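3',5'-cyclic-nucleotide phosphodiesterase 1 (Saccharomyces cerevisiae, PDB 4OJV) is a class-II cyclic-nucleotide phosphodiesterase of the metallo-hydrolase clan, with two zinc ions bound by histidine and aspartate side chains. Local coordinates at residues S305-L310 / K315-L320. Numbering follows the deposited sequence.
Sequences SNLNTL and KGLSGL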
# COMPACT_ATOMS: atom_id res chain seq x y z
N SER A 305 -32.56 5.73 5.51
CA SER A 305 -33.94 5.93 5.95
C SER A 305 -34.12 7.33 6.56
O SER A 305 -35.13 8.00 6.32
CB SER A 305 -34.32 4.86 6.96
OG SER A 305 -34.50 3.61 6.33
N ASN A 306 -33.13 7.78 7.34
CA ASN A 306 -33.15 9.13 7.90
C ASN A 306 -33.14 10.20 6.81
O ASN A 306 -33.92 11.16 6.86
CB ASN A 306 -32.00 9.35 8.89
CG ASN A 306 -32.14 8.50 10.14
OD1 ASN A 306 -33.20 7.94 10.43
ND2 ASN A 306 -31.05 8.40 10.90
N LEU A 307 -32.28 10.03 5.80
CA LEU A 307 -32.27 10.93 4.66
C LEU A 307 -33.63 10.93 3.95
O LEU A 307 -34.14 11.98 3.57
CB LEU A 307 -31.15 10.56 3.69
CG LEU A 307 -31.07 11.43 2.42
CD1 LEU A 307 -30.85 12.90 2.73
CD2 LEU A 307 -29.99 10.90 1.48
N ASN A 308 -34.19 9.74 3.77
CA ASN A 308 -35.50 9.58 3.16
C ASN A 308 -36.59 10.36 3.91
O ASN A 308 -37.39 11.07 3.29
CB ASN A 308 -35.86 8.11 3.09
CG ASN A 308 -37.16 7.87 2.34
OD1 ASN A 308 -37.34 8.36 1.24
ND2 ASN A 308 -38.05 7.08 2.94
N THR A 309 -36.60 10.24 5.23
CA THR A 309 -37.57 10.95 6.06
C THR A 309 -37.43 12.46 5.86
O THR A 309 -38.43 13.18 5.79
CB THR A 309 -37.41 10.57 7.55
OG1 THR A 309 -37.65 9.16 7.69
CG2 THR A 309 -38.39 11.33 8.43
N LEU A 310 -36.19 12.95 5.75
CA LEU A 310 -35.96 14.38 5.59
C LEU A 310 -36.40 14.91 4.23
O LEU A 310 -37.00 15.98 4.14
CB LEU A 310 -34.49 14.72 5.88
CG LEU A 310 -34.09 14.57 7.35
CD1 LEU A 310 -32.58 14.42 7.47
CD2 LEU A 310 -34.59 15.72 8.22
N LYS A 315 -42.18 9.02 -2.99
CA LYS A 315 -41.35 8.29 -3.96
C LYS A 315 -40.08 7.73 -3.30
O LYS A 315 -39.27 7.07 -3.96
CB LYS A 315 -40.99 9.19 -5.15
CG LYS A 315 -42.18 9.86 -5.84
CD LYS A 315 -41.74 11.06 -6.66
CE LYS A 315 -42.93 11.94 -7.04
NZ LYS A 315 -42.51 13.22 -7.67
N GLY A 316 -39.91 7.97 -2.00
CA GLY A 316 -38.73 7.51 -1.28
C GLY A 316 -37.46 8.10 -1.86
O GLY A 316 -37.41 9.28 -2.19
N LEU A 317 -36.44 7.26 -2.00
CA LEU A 317 -35.17 7.68 -2.59
C LEU A 317 -35.06 7.22 -4.05
O LEU A 317 -33.97 6.91 -4.54
CB LEU A 317 -34.01 7.15 -1.75
CG LEU A 317 -33.95 7.69 -0.32
CD1 LEU A 317 -32.82 7.00 0.46
CD2 LEU A 317 -33.77 9.19 -0.28
N SER A 318 -36.20 7.17 -4.74
CA SER A 318 -36.22 6.68 -6.11
C SER A 318 -35.23 7.44 -6.98
O SER A 318 -35.20 8.66 -6.98
CB SER A 318 -37.63 6.79 -6.70
OG SER A 318 -38.49 5.83 -6.10
N GLY A 319 -34.41 6.68 -7.70
CA GLY A 319 -33.41 7.26 -8.60
C GLY A 319 -32.03 7.48 -7.99
O GLY A 319 -31.07 7.73 -8.71
N LEU A 320 -31.93 7.41 -6.66
CA LEU A 320 -30.64 7.63 -6.00
C LEU A 320 -29.68 6.47 -6.22
O LEU A 320 -30.02 5.32 -5.98
CB LEU A 320 -30.83 7.87 -4.50
CG LEU A 320 -29.56 8.12 -3.68
CD1 LEU A 320 -28.84 9.37 -4.14
CD2 LEU A 320 -29.89 8.18 -2.20
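Asn-308 and Leu-317 bury about 60 Å² each where the last turns of helix 297-311 meet the loop that leads back to strand 321-325. The amide of Asn-308 bears on the loop backbone through its oxygen: OD1 lies 3.0 Å from CA of Gly-316, a close van der Waals approach. N of Leu-317 is 3.5 Å from OD1, and no hydrogen bond forms between the two segments. With CG of Asn-308 anti to its own backbone N (chi1 -175°), the amide extends off the helix toward the loop, although the CB itself leaves the backbone at a slant to it. The side chain of Leu-317 passes across that of Asn-308 at an angle, its CG 3.9 Å from CB of Asn-308. Its branch CD2 goes further, reaching CA of Asn-308 at 3.9 Å and facing CG of Leu-307 at a looser 4.4 Å. The leucine is thus shared between the aliphatic base of the asparagine and the helix surface, and Leu-304 and Tyr-311 of the same helix also touch it.

Gly-316 presents only backbone to the amide, and its positive phi suits the type II' turn from Lys-315 to Ser-318. That turn is held twice at one acceptor, because O of Lys-315 takes both N of Ser-318 and, at 2.6 Å and in the carbonyl plane, OG of Ser-318. A type II turn from Leu-317 to Leu-320 overlaps it, sharing Leu-317 and Ser-318. Leu-353 and Asp-355 bond to the loop backbone, while Trp-261 of helix 256-267 packs on Leu-307. The arrangement is the helix-to-strand return of a beta-alpha-beta crossover, joining parallel strands 273-279 and 321-325 of the metallo-hydrolase fold.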